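Local coordinates for adhesion and penetration protein autotransporter (Haemophilus influenzae, PDB 3SYJ) that promotes adherence to and invasion of host cells, mediates bacterial aggregation through self-association, and is probably a secreted serine protease, at residues V71-V75 with Y324-N328; K100-K105 with D317-N321; F466-K470 with L487-Q493; A509-T515 with R554-K560. One frame throughout, in Å; residues are numbered along the deposited sequence.

Along the chain, contact 2 is nested inside the loop closed by contact 1; contact 3 follows, and contact 4 comes last. Contacts 1 and 2, whose centres are 8 Å apart, both seat the loop between strands 315-316 and 329-330 against the Peptidase S6 part of the passenger, and they touch where Asn328 meets Asp317 and Asn103. Contacts 3 and 4, 12 Å apart centre to centre, belong to the beta-helix, in which strand 487-489 lies parallel beside strand 510-514, and that beside 555-559. The two groups are well separated, with about 43 Å between the centres of contacts 1 and 3. One pair thus joins that loop to the protease part; contact 3 joins turn to strand, contact 4 neighbouring coils.

Contact 1: residues V71-V75 with Y324-N328; sequences VAHNV and YDGPN
The Tyr324 ring lies obliquely against the turn that carries His73: CB of His73 comes to 3.3 Å from Tyr324 CD1, while the methyl CB of Ala72 stands 4.2 Å from Tyr324 CD2. The imidazole of His73 leads away from the tyrosine, and one of its faces carries Val71 CG2, offset toward the rim. With CG held between the backbone N and the carbonyl carbon (chi1 86°), the imidazole turns to Asp115, whose OD2 is hydrogen-bonded to ND1, and to Ser218. Ser218 is the active-site serine by similarity, and the three residues fit a Ser-His-Asp charge relay.

Val75 fills the other half of the contact. Its CG1 lies 3.2 Å from Tyr324 O, and CG2 rests 4.0 Å from Gly326 CA and close to the Pro327 ring. In the backbone, Asn328 N donates to Val75 O at 3.0 Å, in the carbonyl plane. The Asn328 amide folds back on its own loop, ND2 giving a 2.9 Å bond to Gly326 O from well above that carbonyl plane. A water lies 2.8 Å from both Ala72 O and Asn328 OD1 and bridges them, and OD1 also accepts from Asn103 ND2.

Chemically, the tyrosine meets the histidine through CB, and ND1 is bonded to Asp115: segment 324-328 packs against the turn 71-74, while the imidazole of the putative catalytic His73 is directed to Asp115 and Ser218.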
# COMPACT_ATOMS: atom_id res chain seq x y z
N VAL A 71 -8.05 -25.86 -68.99
CA VAL A 71 -8.51 -26.22 -70.33
C VAL A 71 -7.40 -26.90 -71.13
O VAL A 71 -6.22 -26.56 -70.99
CB VAL A 71 -9.09 -24.99 -71.13
CG1 VAL A 71 -10.43 -24.54 -70.56
CG2 VAL A 71 -8.09 -23.84 -71.17
N ALA A 72 -7.77 -27.85 -71.98
CA ALA A 72 -6.81 -28.53 -72.85
C ALA A 72 -6.07 -27.58 -73.77
O ALA A 72 -4.89 -27.79 -74.07
CB ALA A 72 -7.51 -29.61 -73.67
N HIS A 73 -6.74 -26.52 -74.23
CA HIS A 73 -6.11 -25.64 -75.21
C HIS A 73 -4.96 -24.82 -74.62
O HIS A 73 -4.19 -24.21 -75.34
CB HIS A 73 -7.14 -24.79 -76.00
CG HIS A 73 -7.55 -23.52 -75.34
ND1 HIS A 73 -8.82 -23.31 -74.84
CD2 HIS A 73 -6.88 -22.36 -75.13
CE1 HIS A 73 -8.91 -22.09 -74.34
NE2 HIS A 73 -7.74 -21.49 -74.50
N ASN A 74 -4.84 -24.84 -73.30
CA ASN A 74 -3.65 -24.30 -72.66
C ASN A 74 -2.53 -25.32 -72.85
O ASN A 74 -2.22 -26.10 -71.95
CB ASN A 74 -3.88 -24.05 -71.17
CG ASN A 74 -4.66 -22.78 -70.91
OD1 ASN A 74 -4.63 -21.84 -71.71
ND2 ASN A 74 -5.35 -22.73 -69.78
N VAL A 75 -1.94 -25.30 -74.04
CA VAL A 75 -1.05 -26.37 -74.48
C VAL A 75 0.42 -26.11 -74.19
O VAL A 75 1.26 -26.96 -74.47
CB VAL A 75 -1.21 -26.64 -76.00
CG1 VAL A 75 -2.62 -27.10 -76.31
CG2 VAL A 75 -0.86 -25.39 -76.79
N TYR A 324 -6.60 -28.14 -80.38
CA TYR A 324 -5.78 -28.04 -79.18
C TYR A 324 -4.42 -28.71 -79.34
O TYR A 324 -3.85 -29.23 -78.38
CB TYR A 324 -6.52 -28.62 -77.99
CG TYR A 324 -7.95 -28.16 -77.94
CD1 TYR A 324 -8.29 -26.86 -78.28
CD2 TYR A 324 -8.97 -29.02 -77.56
CE1 TYR A 324 -9.61 -26.43 -78.24
CE2 TYR A 324 -10.28 -28.60 -77.52
CZ TYR A 324 -10.59 -27.31 -77.86
OH TYR A 324 -11.91 -26.91 -77.82
N ASP A 325 -3.89 -28.68 -80.56
CA ASP A 325 -2.57 -29.21 -80.81
C ASP A 325 -1.55 -28.19 -80.32
O ASP A 325 -1.90 -27.04 -80.05
CB ASP A 325 -2.37 -29.53 -82.29
CG ASP A 325 -1.22 -30.48 -82.54
OD1 ASP A 325 -0.50 -30.79 -81.57
OD2 ASP A 325 -1.02 -30.92 -83.69
N GLY A 326 -0.30 -28.61 -80.18
CA GLY A 326 0.74 -27.76 -79.63
C GLY A 326 1.71 -28.62 -78.86
O GLY A 326 1.56 -29.84 -78.81
N PRO A 327 2.64 -28.03 -78.11
CA PRO A 327 3.63 -28.80 -77.35
C PRO A 327 3.09 -29.89 -76.42
O PRO A 327 3.56 -30.98 -76.47
CB PRO A 327 4.37 -27.72 -76.60
CG PRO A 327 4.18 -26.56 -77.36
CD PRO A 327 2.84 -26.61 -77.91
N ASN A 328 2.09 -29.61 -75.61
CA ASN A 328 1.45 -30.66 -74.84
C ASN A 328 2.40 -31.59 -74.07
O ASN A 328 2.24 -32.77 -74.02
CB ASN A 328 0.55 -31.49 -75.71
CG ASN A 328 -0.71 -30.81 -76.03
OD1 ASN A 328 -1.61 -30.81 -75.25
ND2 ASN A 328 -0.80 -30.25 -77.20
O HOH W 1 -2.74 -29.36 -73.16

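Contact 2: residues K100-K105 with D317-N321; sequences KRNNYK and DKVHN
Lys100 reaches the Asp317 carboxylate by starting extended, CG opposite its backbone N (chi1 -179°), and then bending at CB-CG (chi2 64°). The bend carries its chain across the aspartate at about a right angle and sets NZ 2.8 Å from Asp317 OD1, a salt bridge on the syn lone pair. On its anti side the same oxygen takes the backbone N of Lys318, tilted out of the carboxylate plane. The second oxygen, OD2, is met nearly end-on by Arg101 N at 2.9 Å, and so three donors hold the carboxylate. The Arg101 side chain only brushes it with CB and CG, since NE goes on to Ile329 O.

Further along, the Asn103 amide points at the other loop. Its ND2 gives a straight 3.0 Å bond to Lys318 O, with the acceptor in the amide plane; the second N-H serves Asn328 OD1, and OD1 takes His117 ND1. Lys105 crosses His320 at about a right angle and sets CB over one face of the ring, a CH-pi contact with CB 3.5 Å from the centroid. At the far end a water joins Lys105 NZ to His320 ND1. Asn103 O also approaches the imidazole, 3.3 Å from CD2.

These bonds join the end of strand 96-100, in the Peptidase S6 part, to the loop after strand 315-316. Lys318 NZ lies 3.9 Å from Lys100 NZ, a proximity that Asp317 probably eases. With one lysine and two backbone N-H groups upon it, the buried carboxylate is likely to stay ionised.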
# COMPACT_ATOMS: atom_id res chain seq x y z
N LYS A 100 1.67 -35.51 -66.63
CA LYS A 100 0.63 -36.09 -67.46
C LYS A 100 -0.51 -35.08 -67.53
O LYS A 100 -1.02 -34.65 -66.50
CB LYS A 100 0.15 -37.40 -66.85
CG LYS A 100 -0.92 -38.11 -67.64
CD LYS A 100 -0.40 -38.53 -69.00
CE LYS A 100 -1.36 -39.50 -69.65
NZ LYS A 100 -1.07 -39.67 -71.10
N ARG A 101 -0.90 -34.70 -68.75
CA ARG A 101 -1.89 -33.65 -68.97
C ARG A 101 -3.32 -34.13 -68.77
O ARG A 101 -4.19 -33.36 -68.34
CB ARG A 101 -1.75 -33.05 -70.37
CG ARG A 101 -0.35 -32.58 -70.70
CD ARG A 101 -0.36 -31.45 -71.71
NE ARG A 101 0.70 -30.51 -71.40
CZ ARG A 101 0.51 -29.24 -71.07
NH1 ARG A 101 -0.71 -28.72 -71.03
NH2 ARG A 101 1.54 -28.47 -70.80
N ASN A 102 -3.57 -35.39 -69.08
CA ASN A 102 -4.91 -35.95 -69.05
C ASN A 102 -5.91 -35.08 -69.80
O ASN A 102 -6.90 -34.63 -69.25
CB ASN A 102 -5.37 -36.19 -67.61
CG ASN A 102 -4.52 -37.24 -66.89
OD1 ASN A 102 -4.31 -38.34 -67.40
ND2 ASN A 102 -4.04 -36.90 -65.70
N ASN A 103 -5.62 -34.85 -71.08
CA ASN A 103 -6.55 -34.18 -71.97
C ASN A 103 -7.78 -35.04 -72.19
O ASN A 103 -7.68 -36.20 -72.60
CB ASN A 103 -5.88 -33.82 -73.30
CG ASN A 103 -4.77 -32.79 -73.15
OD1 ASN A 103 -4.86 -31.89 -72.32
ND2 ASN A 103 -3.73 -32.91 -73.96
N TYR A 104 -8.94 -34.48 -71.90
CA TYR A 104 -10.23 -35.15 -72.06
C TYR A 104 -10.43 -35.69 -73.48
O TYR A 104 -10.11 -35.01 -74.46
CB TYR A 104 -11.32 -34.14 -71.76
CG TYR A 104 -12.67 -34.73 -71.47
CD1 TYR A 104 -13.02 -35.09 -70.18
CD2 TYR A 104 -13.62 -34.86 -72.47
CE1 TYR A 104 -14.27 -35.60 -69.90
CE2 TYR A 104 -14.87 -35.37 -72.21
CZ TYR A 104 -15.20 -35.73 -70.92
OH TYR A 104 -16.45 -36.24 -70.64
N LYS A 105 -10.95 -36.91 -73.59
CA LYS A 105 -11.34 -37.47 -74.87
C LYS A 105 -12.85 -37.65 -74.88
O LYS A 105 -13.39 -38.41 -74.08
CB LYS A 105 -10.66 -38.82 -75.13
CG LYS A 105 -11.03 -39.46 -76.48
CD LYS A 105 -10.77 -40.96 -76.48
CE LYS A 105 -11.02 -41.61 -77.85
NZ LYS A 105 -9.86 -41.50 -78.78
N ASP A 317 2.13 -35.35 -75.20
CA ASP A 317 1.02 -36.11 -74.67
C ASP A 317 -0.06 -36.29 -75.74
O ASP A 317 0.01 -35.71 -76.82
CB ASP A 317 0.44 -35.40 -73.46
CG ASP A 317 -0.15 -36.34 -72.43
OD1 ASP A 317 -0.45 -37.50 -72.78
OD2 ASP A 317 -0.32 -35.91 -71.28
N LYS A 318 -1.06 -37.10 -75.42
CA LYS A 318 -2.17 -37.37 -76.33
C LYS A 318 -2.90 -36.08 -76.65
O LYS A 318 -3.22 -35.29 -75.76
CB LYS A 318 -3.14 -38.38 -75.71
CG LYS A 318 -2.65 -39.83 -75.71
CD LYS A 318 -3.56 -40.77 -74.89
CE LYS A 318 -3.31 -40.66 -73.36
NZ LYS A 318 -4.07 -41.67 -72.55
N VAL A 319 -3.16 -35.85 -77.94
CA VAL A 319 -3.99 -34.75 -78.39
C VAL A 319 -5.27 -35.29 -79.03
O VAL A 319 -5.20 -35.99 -80.04
CB VAL A 319 -3.25 -33.87 -79.40
CG1 VAL A 319 -4.12 -32.69 -79.81
CG2 VAL A 319 -1.93 -33.40 -78.82
N HIS A 320 -6.42 -34.97 -78.45
CA HIS A 320 -7.69 -35.52 -78.92
C HIS A 320 -8.48 -34.58 -79.83
O HIS A 320 -9.43 -35.00 -80.50
CB HIS A 320 -8.56 -35.93 -77.73
CG HIS A 320 -7.93 -36.98 -76.87
ND1 HIS A 320 -8.05 -38.33 -77.14
CD2 HIS A 320 -7.16 -36.88 -75.76
CE1 HIS A 320 -7.38 -39.01 -76.23
NE2 HIS A 320 -6.84 -38.16 -75.38
N ASN A 321 -8.10 -33.32 -79.85
CA ASN A 321 -8.74 -32.34 -80.70
C ASN A 321 -7.68 -31.52 -81.43
O ASN A 321 -6.85 -30.88 -80.79
CB ASN A 321 -9.65 -31.44 -79.87
CG ASN A 321 -10.48 -30.49 -80.71
OD1 ASN A 321 -9.99 -29.92 -81.69
ND2 ASN A 321 -11.74 -30.31 -80.33
O HOH W 2 -7.92 -39.55 -79.99

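Contact 3: residues F466-K470 with L487-Q493; sequences FDTDK and LTFKRIQ
Thr468 OG1 donates to Thr488 O over 2.8 Å, approaching in the plane of the carbonyl. The hydroxyl sits between its own backbone N and carbonyl carbon (chi1 63°), which leaves CG2 to slide past Leu487 at 4.1 Å from CD2. The same threonine packs on Phe489: Thr468 CB stands over one face of the ring, 4.1 Å from the centroid, as a CH-pi contact. Ile492 CG1 also packs on a face of that ring.

The loop 466-470 leads into strand 471-473 of the parallel beta-helix, and strand 487-489 starts another run of parallel strands that continues into 510-514, so the contact ties a connecting turn to the strand and bend that follow it. The turn is internally braced: Asp467 OD1 accepts from Asp469 N in an Asx turn, and Lys470 N bonds to Asp467 O.

At the bend after the strand, the extended Lys490 chain crosses Asp469 at about a right angle and brings NZ to 2.9 Å from Asp469 OD2, on the syn lone pair. This salt bridge lies toward the surface. Gln493 approaches from the other end, its NE2 making a weak, bent bond to Asp469 O at 2.9 Å while OE1 accepts from His92. A water bridges Thr468 O and Gln493 N, accepting from the latter at 3.1 Å.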
# COMPACT_ATOMS: atom_id res chain seq x y z
N PHE A 466 19.86 -30.26 -38.43
CA PHE A 466 19.86 -29.50 -39.66
C PHE A 466 20.60 -28.20 -39.44
O PHE A 466 20.82 -27.77 -38.31
CB PHE A 466 18.43 -29.19 -40.10
CG PHE A 466 17.67 -28.36 -39.11
CD1 PHE A 466 17.68 -26.98 -39.18
CD2 PHE A 466 16.95 -28.97 -38.09
CE1 PHE A 466 16.98 -26.20 -38.26
CE2 PHE A 466 16.25 -28.21 -37.17
CZ PHE A 466 16.26 -26.82 -37.26
N ASP A 467 20.97 -27.57 -40.54
CA ASP A 467 21.64 -26.28 -40.54
C ASP A 467 20.56 -25.21 -40.42
O ASP A 467 19.68 -25.11 -41.26
CB ASP A 467 22.45 -26.15 -41.84
CG ASP A 467 23.19 -24.83 -41.97
OD1 ASP A 467 23.06 -23.95 -41.08
OD2 ASP A 467 23.91 -24.67 -42.99
N THR A 468 20.61 -24.41 -39.36
CA THR A 468 19.53 -23.46 -39.11
C THR A 468 19.43 -22.39 -40.19
O THR A 468 18.41 -21.71 -40.30
CB THR A 468 19.64 -22.79 -37.72
OG1 THR A 468 20.84 -22.02 -37.65
CG2 THR A 468 19.63 -23.85 -36.62
N ASP A 469 20.48 -22.23 -40.98
CA ASP A 469 20.45 -21.32 -42.12
C ASP A 469 19.61 -21.89 -43.26
O ASP A 469 19.20 -21.15 -44.15
CB ASP A 469 21.87 -21.03 -42.62
CG ASP A 469 22.66 -20.14 -41.67
OD1 ASP A 469 22.03 -19.52 -40.78
OD2 ASP A 469 23.90 -20.07 -41.83
N LYS A 470 19.36 -23.19 -43.22
CA LYS A 470 18.62 -23.88 -44.27
C LYS A 470 17.16 -24.21 -43.87
O LYS A 470 16.49 -25.00 -44.54
CB LYS A 470 19.35 -25.17 -44.66
CG LYS A 470 20.69 -24.96 -45.34
CD LYS A 470 20.51 -24.74 -46.83
CE LYS A 470 21.83 -24.47 -47.53
NZ LYS A 470 22.48 -23.23 -47.00
N LEU A 487 18.44 -23.59 -30.22
CA LEU A 487 18.95 -23.30 -31.55
C LEU A 487 19.52 -21.90 -31.59
O LEU A 487 19.08 -21.03 -30.84
CB LEU A 487 17.84 -23.40 -32.59
CG LEU A 487 17.13 -24.74 -32.77
CD1 LEU A 487 15.91 -24.58 -33.67
CD2 LEU A 487 18.10 -25.76 -33.35
N THR A 488 20.51 -21.70 -32.45
CA THR A 488 20.97 -20.36 -32.78
C THR A 488 20.72 -20.12 -34.26
O THR A 488 20.97 -20.99 -35.09
CB THR A 488 22.48 -20.21 -32.54
OG1 THR A 488 22.75 -20.37 -31.15
CG2 THR A 488 22.95 -18.84 -32.98
N PHE A 489 20.21 -18.93 -34.58
CA PHE A 489 20.08 -18.49 -35.97
C PHE A 489 20.94 -17.26 -36.22
O PHE A 489 21.18 -16.45 -35.31
CB PHE A 489 18.63 -18.10 -36.28
CG PHE A 489 17.66 -19.25 -36.27
CD1 PHE A 489 17.27 -19.85 -37.46
CD2 PHE A 489 17.09 -19.69 -35.09
CE1 PHE A 489 16.36 -20.88 -37.47
CE2 PHE A 489 16.17 -20.73 -35.09
CZ PHE A 489 15.80 -21.32 -36.28
N LYS A 490 21.39 -17.09 -37.46
CA LYS A 490 21.93 -15.81 -37.89
C LYS A 490 20.75 -14.93 -38.26
O LYS A 490 20.52 -13.89 -37.64
CB LYS A 490 22.88 -16.00 -39.07
CG LYS A 490 24.12 -16.78 -38.70
CD LYS A 490 24.92 -17.19 -39.93
CE LYS A 490 26.00 -18.20 -39.57
NZ LYS A 490 26.37 -19.02 -40.75
N ARG A 491 19.98 -15.36 -39.26
CA ARG A 491 18.65 -14.82 -39.49
C ARG A 491 17.66 -15.97 -39.67
O ARG A 491 18.01 -17.04 -40.16
CB ARG A 491 18.61 -13.88 -40.70
CG ARG A 491 19.13 -14.48 -41.99
CD ARG A 491 19.04 -13.48 -43.16
NE ARG A 491 17.75 -13.60 -43.83
CZ ARG A 491 17.54 -14.35 -44.90
NH1 ARG A 491 18.52 -15.04 -45.46
NH2 ARG A 491 16.32 -14.41 -45.41
N ILE A 492 16.41 -15.75 -39.27
CA ILE A 492 15.38 -16.75 -39.49
C ILE A 492 14.69 -16.45 -40.82
O ILE A 492 14.21 -15.34 -41.03
CB ILE A 492 14.34 -16.77 -38.35
CG1 ILE A 492 15.03 -16.92 -36.99
CG2 ILE A 492 13.34 -17.91 -38.54
CD1 ILE A 492 14.10 -16.69 -35.82
N GLN A 493 14.67 -17.42 -41.72
CA GLN A 493 13.91 -17.27 -42.96
C GLN A 493 12.44 -17.43 -42.66
O GLN A 493 12.00 -18.47 -42.17
CB GLN A 493 14.34 -18.31 -43.98
CG GLN A 493 15.78 -18.20 -44.39
CD GLN A 493 16.06 -19.02 -45.62
OE1 GLN A 493 15.55 -18.72 -46.70
NE2 GLN A 493 16.88 -20.06 -45.47
O HOH W 3 16.42 -19.89 -41.07

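Contact 4: residues A509-T515 with R554-K560; sequences AANVTIT and RLNLIYK
Asn511 runs alongside Asn556, and its atoms can be followed outward. CB touches Ile558 CD1 at 4.1 Å; CG sits at the same distance from Asn556 ND2; OD1, at the tip, accepts from Asn556 ND2 at 2.9 Å. That bond is nearly linear at the carbonyl, and the acceptor lies in the donor's amide plane, although the two amide planes are 34° apart. Both asparagines place CG opposite the carbonyl carbon (chi1 -55° in each), which makes them point the same way. Asn556 OD1 in turn accepts from Asp579 N, so this hydrogen bonding carries on to the following coil through a backbone N-H.

Around this pair the backbones run parallel, bonded alternately: Asn556 N to Ala510 O, Val512 N to Asn556 O, Ile558 N to Val512 O, Ile514 N to Ile558 O and Lys560 N to Ile514 O. On the partly exposed face, Thr513 OG1 lies 3.9 Å from Ile558 CB. The buried face is apolar: Leu555 CD1 meets Val512 CG2 at 4.0 Å, Leu557 CD1 packs on Ile514 CD1, and the Tyr559 ring reaches Ile514 O at 3.4 Å through CD1.

The two strands are consecutive rungs of the beta-helix. Strand 510-514 has 487-489 as its other neighbour, strand 555-559 has 579-582. Facing inward, Ile514 packs on Phe543 of strand 542-543 and Leu568 of strand 567-575, Leu557 on Phe543, and Tyr559 on Leu568.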
# COMPACT_ATOMS: atom_id res chain seq x y z
N ALA A 509 13.01 -26.48 -20.66
CA ALA A 509 12.98 -25.18 -21.31
C ALA A 509 13.71 -25.22 -22.66
O ALA A 509 14.37 -26.21 -22.98
CB ALA A 509 13.58 -24.12 -20.42
N ALA A 510 13.57 -24.16 -23.44
CA ALA A 510 14.25 -24.06 -24.73
C ALA A 510 14.72 -22.62 -24.96
O ALA A 510 14.13 -21.68 -24.44
CB ALA A 510 13.33 -24.52 -25.86
N ASN A 511 15.80 -22.46 -25.72
CA ASN A 511 16.27 -21.13 -26.06
C ASN A 511 16.44 -20.95 -27.56
O ASN A 511 16.93 -21.85 -28.24
CB ASN A 511 17.59 -20.82 -25.36
CG ASN A 511 17.51 -21.00 -23.86
OD1 ASN A 511 16.58 -20.52 -23.21
ND2 ASN A 511 18.49 -21.70 -23.30
N VAL A 512 16.02 -19.80 -28.08
CA VAL A 512 16.38 -19.41 -29.44
C VAL A 512 17.27 -18.19 -29.36
O VAL A 512 16.90 -17.17 -28.78
CB VAL A 512 15.14 -19.07 -30.30
CG1 VAL A 512 15.55 -18.85 -31.76
CG2 VAL A 512 14.10 -20.15 -30.21
N THR A 513 18.45 -18.29 -29.95
CA THR A 513 19.35 -17.15 -30.03
C THR A 513 19.40 -16.65 -31.47
O THR A 513 19.49 -17.43 -32.41
CB THR A 513 20.76 -17.52 -29.52
OG1 THR A 513 20.66 -18.03 -28.18
CG2 THR A 513 21.70 -16.31 -29.53
N ILE A 514 19.30 -15.33 -31.64
CA ILE A 514 19.44 -14.70 -32.95
C ILE A 514 20.66 -13.79 -32.92
O ILE A 514 20.75 -12.90 -32.07
CB ILE A 514 18.18 -13.91 -33.33
CG1 ILE A 514 16.98 -14.86 -33.46
CG2 ILE A 514 18.39 -13.15 -34.63
CD1 ILE A 514 15.65 -14.16 -33.55
N THR A 515 21.61 -14.03 -33.82
CA THR A 515 22.87 -13.29 -33.82
C THR A 515 23.01 -12.27 -34.95
O THR A 515 23.93 -11.46 -34.96
CB THR A 515 24.08 -14.25 -33.88
OG1 THR A 515 24.00 -15.04 -35.08
CG2 THR A 515 24.08 -15.17 -32.67
N ARG A 554 8.30 -23.51 -21.45
CA ARG A 554 9.24 -22.42 -21.23
C ARG A 554 10.05 -22.18 -22.50
O ARG A 554 10.62 -23.12 -23.06
CB ARG A 554 10.21 -22.73 -20.08
CG ARG A 554 9.59 -23.25 -18.79
CD ARG A 554 9.23 -22.14 -17.81
NE ARG A 554 10.18 -21.03 -17.82
CZ ARG A 554 9.90 -19.82 -17.36
NH1 ARG A 554 8.70 -19.57 -16.84
NH2 ARG A 554 10.80 -18.85 -17.41
N LEU A 555 10.10 -20.93 -22.93
CA LEU A 555 10.89 -20.56 -24.10
C LEU A 555 11.50 -19.17 -23.89
O LEU A 555 10.80 -18.22 -23.57
CB LEU A 555 10.01 -20.60 -25.36
CG LEU A 555 10.60 -20.15 -26.70
CD1 LEU A 555 11.77 -21.03 -27.09
CD2 LEU A 555 9.53 -20.19 -27.78
N ASN A 556 12.82 -19.09 -24.06
CA ASN A 556 13.54 -17.81 -23.97
C ASN A 556 14.08 -17.38 -25.32
O ASN A 556 14.44 -18.22 -26.15
CB ASN A 556 14.69 -17.92 -22.98
CG ASN A 556 14.25 -18.39 -21.64
OD1 ASN A 556 13.52 -17.69 -20.94
ND2 ASN A 556 14.66 -19.60 -21.27
N LEU A 557 14.15 -16.07 -25.52
CA LEU A 557 14.65 -15.50 -26.75
C LEU A 557 15.83 -14.56 -26.46
O LEU A 557 15.72 -13.65 -25.64
CB LEU A 557 13.54 -14.74 -27.46
CG LEU A 557 13.97 -13.92 -28.67
CD1 LEU A 557 14.40 -14.84 -29.81
CD2 LEU A 557 12.85 -12.99 -29.09
N ILE A 558 16.95 -14.79 -27.14
CA ILE A 558 18.12 -13.95 -26.95
C ILE A 558 18.54 -13.30 -28.26
O ILE A 558 18.80 -13.99 -29.24
CB ILE A 558 19.33 -14.76 -26.43
CG1 ILE A 558 19.02 -15.43 -25.09
CG2 ILE A 558 20.54 -13.86 -26.27
CD1 ILE A 558 18.30 -16.74 -25.21
N TYR A 559 18.59 -11.96 -28.27
CA TYR A 559 19.14 -11.24 -29.41
C TYR A 559 20.55 -10.77 -29.06
O TYR A 559 20.75 -9.96 -28.16
CB TYR A 559 18.25 -10.05 -29.79
CG TYR A 559 18.79 -9.23 -30.94
CD1 TYR A 559 19.20 -9.84 -32.11
CD2 TYR A 559 18.89 -7.85 -30.85
CE1 TYR A 559 19.70 -9.11 -33.17
CE2 TYR A 559 19.39 -7.10 -31.90
CZ TYR A 559 19.80 -7.74 -33.06
OH TYR A 559 20.30 -7.01 -34.12
N LYS A 560 21.53 -11.30 -29.78
CA LYS A 560 22.93 -11.07 -29.46
C LYS A 560 23.76 -10.87 -30.73
O LYS A 560 24.49 -11.77 -31.15
CB LYS A 560 23.49 -12.24 -28.63
CG LYS A 560 24.98 -12.15 -28.34
CD LYS A 560 25.40 -13.00 -27.13
CE LYS A 560 25.23 -14.49 -27.39
NZ LYS A 560 25.56 -15.32 -26.18